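Local coordinates for IRMA (Escherichia coli CFT073, PDB 5EK5), which is a secreted virulence-associated protein with a fibronectin-like fold that probably mimics an interleukin receptor, at residues B[6-18]-B[104-116]. Sequence-based numbering, arbitrary orientation.
Sequences QRYISIRNTDTIW and VSLPLSVFDPQDY. With EDO (1,2-ethanediol), chain F.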
ATOM      1  N   GLN B   6      12.455  18.011   2.492  1.00 87.80           N
ATOM      2  CA  GLN B   6      12.060  18.561   3.786  1.00 90.10           C
ATOM      3  C   GLN B   6      11.201  17.595   4.610  1.00 86.97           C
ATOM      4  O   GLN B   6      11.722  16.823   5.414  1.00 86.00           O
ATOM      5  CB  GLN B   6      11.316  19.889   3.598  1.00 91.39           C
ATOM      6  CG  GLN B   6      10.230  19.871   2.526  1.00 85.12           C
ATOM      7  CD  GLN B   6       9.038  20.736   2.897  1.00 86.29           C
ATOM      8  OE1 GLN B   6       8.487  20.616   3.992  1.00 88.75           O
ATOM      9  NE2 GLN B   6       8.633  21.610   1.988  1.00 85.69           N
ATOM     10  N   ARG B   7       9.888  17.646   4.399  1.00 85.53           N
ATOM     11  CA  ARG B   7       8.928  16.800   5.100  1.00 77.33           C
ATOM     12  C   ARG B   7       8.694  15.563   4.262  1.00 69.93           C
ATOM     13  O   ARG B   7       9.237  15.454   3.171  1.00 71.59           O
ATOM     14  CB  ARG B   7       7.608  17.547   5.354  1.00 72.62           C
ATOM     15  CG  ARG B   7       7.662  18.630   6.428  1.00 75.47           C
ATOM     16  CD  ARG B   7       6.456  19.580   6.347  1.00 75.78           C
ATOM     17  NE  ARG B   7       6.584  20.442   5.168  1.00 78.11           N
ATOM     18  CZ  ARG B   7       5.676  21.318   4.737  1.00 78.05           C
ATOM     19  NH1 ARG B   7       4.544  21.503   5.396  1.00 76.28           N
ATOM     20  NH2 ARG B   7       5.912  22.023   3.637  1.00 78.70           N
ATOM     21  N   TYR B   8       7.886  14.638   4.763  1.00 65.34           N
ATOM     22  CA  TYR B   8       7.667  13.372   4.077  1.00 62.63           C
ATOM     23  C   TYR B   8       6.177  13.119   3.871  1.00 61.40           C
ATOM     24  O   TYR B   8       5.379  13.238   4.804  1.00 54.70           O
ATOM     25  CB  TYR B   8       8.292  12.229   4.882  1.00 62.55           C
ATOM     26  CG  TYR B   8       8.059  10.832   4.343  1.00 63.73           C
ATOM     27  CD1 TYR B   8       8.815  10.329   3.292  1.00 64.27           C
ATOM     28  CD2 TYR B   8       7.079  10.017   4.893  1.00 62.39           C
ATOM     29  CE1 TYR B   8       8.608   9.040   2.816  1.00 56.70           C
ATOM     30  CE2 TYR B   8       6.858   8.738   4.420  1.00 57.92           C
ATOM     31  CZ  TYR B   8       7.621   8.253   3.382  1.00 55.50           C
ATOM     32  OH  TYR B   8       7.393   6.976   2.923  1.00 56.67           O
ATOM     33  N   ILE B   9       5.809  12.789   2.635  1.00 58.32           N
ATOM     34  CA  ILE B   9       4.481  12.265   2.335  1.00 50.77           C
ATOM     35  C   ILE B   9       4.586  11.048   1.435  1.00 49.31           C
ATOM     36  O   ILE B   9       4.914  11.163   0.254  1.00 49.54           O
ATOM     37  CB  ILE B   9       3.585  13.300   1.623  1.00 49.29           C
ATOM     38  CG1 ILE B   9       3.432  14.563   2.464  1.00 52.69           C
ATOM     39  CG2 ILE B   9       2.216  12.703   1.317  1.00 48.86           C
ATOM     40  CD1 ILE B   9       2.780  15.700   1.720  1.00 52.38           C
ATOM     41  N   SER B  10       4.286   9.881   1.987  1.00 48.94           N
ATOM     42  CA  SER B  10       4.094   8.708   1.165  1.00 48.52           C
ATOM     43  C   SER B  10       2.690   8.815   0.595  1.00 45.00           C
ATOM     44  O   SER B  10       1.774   9.292   1.265  1.00 42.33           O
ATOM     45  CB  SER B  10       4.274   7.424   1.970  1.00 54.36           C
ATOM     46  OG  SER B  10       3.158   7.201   2.810  1.00 58.60           O
ATOM     47  N   ILE B  11       2.520   8.382  -0.644  1.00 40.06           N
ATOM     48  CA  ILE B  11       1.224   8.486  -1.286  1.00 37.04           C
ATOM     49  C   ILE B  11       0.996   7.258  -2.150  1.00 35.52           C
ATOM     50  O   ILE B  11       1.874   6.825  -2.898  1.00 36.03           O
ATOM     51  CB  ILE B  11       1.106   9.789  -2.118  1.00 44.31           C
ATOM     52  CG1 ILE B  11      -0.275   9.897  -2.768  1.00 45.70           C
ATOM     53  CG2 ILE B  11       2.216   9.881  -3.158  1.00 42.99           C
ATOM     54  CD1 ILE B  11      -0.573  11.265  -3.341  1.00 45.22           C
ATOM     55  N   ARG B  12      -0.184   6.674  -2.000  1.00 34.21           N
ATOM     56  CA  ARG B  12      -0.544   5.482  -2.743  1.00 33.23           C
ATOM     57  C   ARG B  12      -2.040   5.434  -2.990  1.00 32.05           C
ATOM     58  O   ARG B  12      -2.824   6.008  -2.235  1.00 32.21           O
ATOM     59  CB  ARG B  12      -0.078   4.230  -1.993  1.00 36.00           C
ATOM     60  CG  ARG B  12      -0.766   3.999  -0.653  1.00 34.68           C
ATOM     61  CD  ARG B  12      -0.143   2.819   0.087  1.00 40.64           C
ATOM     62  NE  ARG B  12      -0.839   2.507   1.332  1.00 37.24           N
ATOM     63  CZ  ARG B  12      -1.806   1.604   1.447  1.00 37.65           C
ATOM     64  NH1 ARG B  12      -2.204   0.913   0.388  1.00 36.94           N
ATOM     65  NH2 ARG B  12      -2.378   1.391   2.624  1.00 39.27           N
ATOM     66  N   ASN B  13      -2.426   4.739  -4.051  1.00 31.30           N
ATOM     67  CA  ASN B  13      -3.827   4.558  -4.380  1.00 30.58           C
ATOM     68  C   ASN B  13      -4.381   3.351  -3.635  1.00 31.31           C
ATOM     69  O   ASN B  13      -3.831   2.251  -3.725  1.00 32.13           O
ATOM     70  CB  ASN B  13      -3.997   4.390  -5.889  1.00 30.53           C
ATOM     71  CG  ASN B  13      -5.379   3.926  -6.270  1.00 31.14           C
ATOM     72  OD1 ASN B  13      -5.541   2.884  -6.907  1.00 35.32           O
ATOM     73  ND2 ASN B  13      -6.389   4.700  -5.894  1.00 30.70           N
ATOM     74  N   THR B  14      -5.461   3.560  -2.890  1.00 33.16           N
ATOM     75  CA  THR B  14      -5.976   2.534  -1.987  1.00 39.53           C
ATOM     76  C   THR B  14      -7.317   1.950  -2.422  1.00 36.25           C
ATOM     77  O   THR B  14      -7.716   0.890  -1.936  1.00 35.75           O
ATOM     78  CB  THR B  14      -6.135   3.082  -0.560  1.00 40.20           C
ATOM     79  OG1 THR B  14      -6.940   4.267  -0.592  1.00 42.21           O
ATOM     80  CG2 THR B  14      -4.777   3.384   0.051  1.00 37.28           C
ATOM     81  N   ASP B  15      -7.985   2.611  -3.362  1.00 34.47           N
ATOM     82  CA  ASP B  15      -9.284   2.141  -3.828  1.00 37.63           C
ATOM     83  C   ASP B  15      -9.789   2.914  -5.036  1.00 37.51           C
ATOM     84  O   ASP B  15      -9.297   3.994  -5.359  1.00 37.39           O
ATOM     85  CB  ASP B  15     -10.318   2.258  -2.698  1.00 41.65           C
ATOM     86  CG  ASP B  15     -11.512   1.336  -2.890  1.00 47.78           C
ATOM     87  OD1 ASP B  15     -11.621   0.701  -3.962  1.00 50.34           O
ATOM     88  OD2 ASP B  15     -12.354   1.262  -1.968  1.00 45.65           O
ATOM     89  N   THR B  16     -10.781   2.332  -5.697  1.00 40.43           N
ATOM     90  CA  THR B  16     -11.474   2.971  -6.803  1.00 42.26           C
ATOM     91  C   THR B  16     -12.959   2.846  -6.529  1.00 45.06           C
ATOM     92  O   THR B  16     -13.468   1.741  -6.347  1.00 47.37           O
ATOM     93  CB  THR B  16     -11.133   2.327  -8.162  1.00 45.37           C
ATOM     94  OG1 THR B  16      -9.786   2.649  -8.527  1.00 42.75           O
ATOM     95  CG2 THR B  16     -12.078   2.831  -9.244  1.00 50.58           C
ATOM     96  N   ILE B  17     -13.661   3.971  -6.500  1.00 46.07           N
ATOM     97  CA  ILE B  17     -15.075   3.940  -6.162  1.00 48.38           C
ATOM     98  C   ILE B  17     -15.915   4.343  -7.361  1.00 51.25           C
ATOM     99  O   ILE B  17     -15.748   5.432  -7.909  1.00 49.34           O
ATOM    100  CB  ILE B  17     -15.399   4.867  -4.976  1.00 49.45           C
ATOM    101  CG1 ILE B  17     -14.571   4.480  -3.750  1.00 48.33           C
ATOM    102  CG2 ILE B  17     -16.885   4.823  -4.655  1.00 50.34           C
ATOM    103  CD1 ILE B  17     -14.392   5.608  -2.759  1.00 45.63           C
ATOM    104  N   TRP B  18     -16.808   3.451  -7.774  1.00 57.58           N
ATOM    105  CA  TRP B  18     -17.691   3.725  -8.897  1.00 63.53           C
ATOM    106  C   TRP B  18     -18.893   4.518  -8.414  1.00 59.81           C
ATOM    107  O   TRP B  18     -19.609   4.092  -7.512  1.00 65.01           O
ATOM    108  CB  TRP B  18     -18.135   2.432  -9.588  1.00 72.67           C
ATOM    109  CG  TRP B  18     -17.043   1.752 -10.356  1.00 76.25           C
ATOM    110  CD1 TRP B  18     -16.681   1.996 -11.654  1.00 76.08           C
ATOM    111  CD2 TRP B  18     -16.169   0.708  -9.902  1.00 80.53           C
ATOM    112  NE1 TRP B  18     -15.641   1.180 -12.023  1.00 77.22           N
ATOM    113  CE2 TRP B  18     -15.311   0.375 -10.954  1.00 80.44           C
ATOM    114  CE3 TRP B  18     -16.044   0.027  -8.678  1.00 83.78           C
ATOM    115  CZ2 TRP B  18     -14.328  -0.608 -10.850  1.00 81.82           C
ATOM    116  CZ3 TRP B  18     -15.065  -0.952  -8.574  1.00 84.02           C
ATOM    117  CH2 TRP B  18     -14.224  -1.259  -9.649  1.00 82.90           C
ATOM    118  N   VAL B 104       1.127  28.501  -1.100  1.00100.75           N
ATOM    119  CA  VAL B 104       2.547  28.168  -1.203  1.00101.89           C
ATOM    120  C   VAL B 104       2.770  26.881  -2.002  1.00 93.73           C
ATOM    121  O   VAL B 104       2.061  25.877  -1.826  1.00 85.87           O
ATOM    122  CB  VAL B 104       3.229  28.052   0.200  1.00100.67           C
ATOM    123  CG1 VAL B 104       2.770  26.808   0.949  1.00 97.95           C
ATOM    124  CG2 VAL B 104       4.755  28.044   0.076  1.00102.16           C
ATOM    125  N   SER B 105       3.787  26.937  -2.860  1.00 93.78           N
ATOM    126  CA  SER B 105       4.195  25.821  -3.713  1.00 88.53           C
ATOM    127  C   SER B 105       4.896  24.727  -2.922  1.00 87.07           C
ATOM    128  O   SER B 105       5.739  25.014  -2.077  1.00 89.93           O
ATOM    129  CB  SER B 105       5.108  26.314  -4.843  1.00 90.73           C
ATOM    130  OG  SER B 105       5.431  25.287  -5.771  1.00 88.82           O
ATOM    131  N   LEU B 106       4.538  23.475  -3.188  1.00 83.56           N
ATOM    132  CA  LEU B 106       5.121  22.344  -2.477  1.00 82.13           C
ATOM    133  C   LEU B 106       6.079  21.550  -3.361  1.00 78.05           C
ATOM    134  O   LEU B 106       5.694  21.086  -4.434  1.00 72.99           O
ATOM    135  CB  LEU B 106       4.018  21.429  -1.947  1.00 77.04           C
ATOM    136  CG  LEU B 106       4.481  20.217  -1.143  1.00 75.78           C
ATOM    137  CD1 LEU B 106       5.002  20.655   0.212  1.00 83.91           C
ATOM    138  CD2 LEU B 106       3.344  19.222  -0.994  1.00 68.26           C
ATOM    139  N   PRO B 107       7.339  21.408  -2.914  1.00 77.23           N
ATOM    140  CA  PRO B 107       8.362  20.622  -3.614  1.00 74.35           C
ATOM    141  C   PRO B 107       7.924  19.177  -3.825  1.00 69.46           C
ATOM    142  O   PRO B 107       7.455  18.535  -2.885  1.00 66.07           O
ATOM    143  CB  PRO B 107       9.567  20.692  -2.671  1.00 79.47           C
ATOM    144  CG  PRO B 107       9.350  21.933  -1.877  1.00 86.20           C
ATOM    145  CD  PRO B 107       7.868  22.033  -1.691  1.00 81.86           C
ATOM    146  N   LEU B 108       8.079  18.675  -5.045  1.00 68.85           N
ATOM    147  CA  LEU B 108       7.602  17.343  -5.391  1.00 63.38           C
ATOM    148  C   LEU B 108       8.477  16.249  -4.779  1.00 62.04           C
ATOM    149  O   LEU B 108       8.078  15.086  -4.721  1.00 55.88           O
ATOM    150  CB  LEU B 108       7.539  17.179  -6.912  1.00 61.25           C
ATOM    151  CG  LEU B 108       6.616  18.143  -7.662  1.00 63.12           C
ATOM    152  CD1 LEU B 108       6.359  17.654  -9.079  1.00 61.35           C
ATOM    153  CD2 LEU B 108       5.303  18.343  -6.916  1.00 63.71           C
ATOM    154  N   SER B 109       9.668  16.627  -4.322  1.00 65.99           N
ATOM    155  CA  SER B 109      10.594  15.680  -3.703  1.00 65.87           C
ATOM    156  C   SER B 109      10.064  15.149  -2.374  1.00 65.52           C
ATOM    157  O   SER B 109      10.495  14.096  -1.900  1.00 68.16           O
ATOM    158  CB  SER B 109      11.963  16.333  -3.498  1.00 73.93           C
ATOM    159  OG  SER B 109      11.850  17.537  -2.758  1.00 77.13           O
ATOM    160  N   VAL B 110       9.128  15.883  -1.783  1.00 63.87           N
ATOM    161  CA  VAL B 110       8.499  15.489  -0.527  1.00 63.89           C
ATOM    162  C   VAL B 110       7.767  14.153  -0.668  1.00 58.34           C
ATOM    163  O   VAL B 110       7.747  13.337   0.258  1.00 56.54           O
ATOM    164  CB  VAL B 110       7.507  16.577  -0.046  1.00 66.58           C
ATOM    165  CG1 VAL B 110       6.591  16.046   1.049  1.00 68.37           C
ATOM    166  CG2 VAL B 110       8.259  17.800   0.438  1.00 69.65           C
ATOM    167  N   PHE B 111       7.199  13.920  -1.847  1.00 53.17           N
ATOM    168  CA  PHE B 111       6.385  12.731  -2.082  1.00 49.52           C
ATOM    169  C   PHE B 111       7.188  11.438  -2.175  1.00 47.86           C
ATOM    170  O   PHE B 111       8.272  11.397  -2.756  1.00 49.68           O
ATOM    171  CB  PHE B 111       5.555  12.901  -3.355  1.00 47.34           C
ATOM    172  CG  PHE B 111       4.417  13.866  -3.209  1.00 49.15           C
ATOM    173  CD1 PHE B 111       3.302  13.528  -2.458  1.00 48.98           C
ATOM    174  CD2 PHE B 111       4.454  15.106  -3.825  1.00 51.15           C
ATOM    175  CE1 PHE B 111       2.249  14.414  -2.318  1.00 52.67           C
ATOM    176  CE2 PHE B 111       3.403  15.996  -3.691  1.00 53.03           C
ATOM    177  CZ  PHE B 111       2.300  15.650  -2.937  1.00 54.40           C
ATOM    178  N   ASP B 112       6.632  10.384  -1.589  1.00 52.78           N
ATOM    179  CA  ASP B 112       7.180   9.041  -1.713  1.00 54.35           C
ATOM    180  C   ASP B 112       6.114   8.156  -2.356  1.00 47.08           C
ATOM    181  O   ASP B 112       5.409   7.424  -1.664  1.00 49.00           O
ATOM    182  CB  ASP B 112       7.580   8.505  -0.340  1.00 61.53           C
ATOM    183  CG  ASP B 112       8.329   7.194  -0.415  1.00 64.14           C
ATOM    184  OD1 ASP B 112       8.829   6.861  -1.504  1.00 61.77           O
ATOM    185  OD2 ASP B 112       8.413   6.492   0.615  1.00 67.08           O
ATOM    186  N   PRO B 113       6.001   8.217  -3.692  1.00 42.75           N
ATOM    187  CA  PRO B 113       4.902   7.596  -4.439  1.00 40.86           C
ATOM    188  C   PRO B 113       5.015   6.081  -4.568  1.00 40.45           C
ATOM    189  O   PRO B 113       6.115   5.546  -4.537  1.00 38.38           O
ATOM    190  CB  PRO B 113       5.021   8.250  -5.814  1.00 39.05           C
ATOM    191  CG  PRO B 113       6.482   8.473  -5.965  1.00 41.56           C
ATOM    192  CD  PRO B 113       6.981   8.851  -4.592  1.00 42.86           C
ATOM    193  N   GLN B 114       3.886   5.399  -4.721  1.00 39.99           N
ATOM    194  CA  GLN B 114       3.913   3.983  -5.061  1.00 35.97           C
ATOM    195  C   GLN B 114       4.093   3.805  -6.566  1.00 35.56           C
ATOM    196  O   GLN B 114       3.108   3.695  -7.299  1.00 33.41           O
ATOM    197  CB  GLN B 114       2.636   3.285  -4.584  1.00 34.20           C
ATOM    198  CG  GLN B 114       2.772   1.775  -4.541  1.00 38.66           C
ATOM    199  CD  GLN B 114       1.520   1.051  -4.090  1.00 40.08           C
ATOM    200  OE1 GLN B 114       0.408   1.567  -4.195  1.00 34.67           O
ATOM    201  NE2 GLN B 114       1.704  -0.151  -3.554  1.00 41.82           N
ATOM    202  N   ASP B 115       5.346   3.777  -7.020  1.00 35.46           N
ATOM    203  CA  ASP B 115       5.638   3.653  -8.449  1.00 36.60           C
ATOM    204  C   ASP B 115       5.978   2.224  -8.853  1.00 40.13           C
ATOM    205  O   ASP B 115       6.929   1.987  -9.597  1.00 48.16           O
ATOM    206  CB  ASP B 115       6.797   4.570  -8.844  1.00 45.21           C
ATOM    207  CG  ASP B 115       8.013   4.383  -7.962  1.00 53.39           C
ATOM    208  OD1 ASP B 115       7.911   3.649  -6.955  1.00 57.98           O
ATOM    209  OD2 ASP B 115       9.074   4.962  -8.276  1.00 57.08           O
ATOM    210  N   TYR B 116       5.194   1.277  -8.359  1.00 36.56           N
ATOM    211  CA  TYR B 116       5.417  -0.134  -8.630  1.00 41.99           C
ATOM    212  C   TYR B 116       4.077  -0.839  -8.591  1.00 38.00           C
ATOM    213  O   TYR B 116       3.200  -0.450  -7.824  1.00 39.06           O
ATOM    214  CB  TYR B 116       6.386  -0.754  -7.620  1.00 49.44           C
ATOM    215  CG  TYR B 116       5.939  -0.577  -6.194  1.00 48.07           C
ATOM    216  CD1 TYR B 116       5.061  -1.479  -5.602  1.00 42.41           C
ATOM    217  CD2 TYR B 116       6.378   0.504  -5.443  1.00 51.87           C
ATOM    218  CE1 TYR B 116       4.639  -1.311  -4.307  1.00 50.15           C
ATOM    219  CE2 TYR B 116       5.968   0.678  -4.143  1.00 54.11           C
ATOM    220  CZ  TYR B 116       5.091  -0.225  -3.584  1.00 55.71           C
ATOM    221  OH  TYR B 116       4.682  -0.052  -2.280  1.00 54.56           O
TER
HETATM  222  C1  EDO F 202       9.232   5.573  -4.197  1.00 69.75           C
HETATM  223  O1  EDO F 202       9.069   5.724  -5.581  1.00 71.19           O
HETATM  224  C2  EDO F 202       8.841   4.152  -3.798  1.00 66.97           C
HETATM  225  O2  EDO F 202       7.949   4.230  -2.721  1.00 64.93           O
HETATM  226  O   HOH W   1      -1.363   0.798  -2.650  1.00 33.63           O
HETATM  227  O   HOH W   2      -0.522   3.491  -5.558  1.00 22.39           O
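Ile9 and Ile11 pair with Phe111 and Pro113 as parallel neighbours, joining strand 9-18 to the short strand 111-113. The two strand axes approach to 4.4 Å at an angle of 31°. Ile9 N donates to Val110 O at 3.1 Å, and Asp112 N to Ile9 O. Ile11 N then binds Asp112 O, and Gln114 N binds Ile11 O at 3.1 Å. Gln114 is the centre of an inverse gamma turn at the end of strand 111-113. In this fibronectin-like sandwich, strand 111-113 lies at an edge of the mixed sheet within its chain, while strand 23-31 pairs with the other side of strand 9-18.

Ile9, Ile11 and Phe111 face the core. Ile9 and Phe111 lie side by side and point the same way, with Ile9 CG2 4.0 Å from Phe111 CD1. Ile11 CG2 comes within 3.9 Å of Phe111 CD1. Phe111 also packs on Ala95 and Ile44 of the opposing sheet. Val110 CG1 touches Ile9 CG1 at 3.8 Å, and its CG2 meets Gln6 CG. Tyr8 OH donates to Asp112 OD2 at 2.6 Å, on the anti lone pair of OD2, with ring and carboxylate planes 56° apart. With chi1 at -172°, the Asp112 carboxylate swings away from its own backbone N and comes to the Tyr8 hydroxyl. Two waters link Gln114 OE1 to Asn13: one donates to Asn13 O, the other accepts from Asn13 N. Asn13 OD1 binds Tyr116 OH of the second subunit.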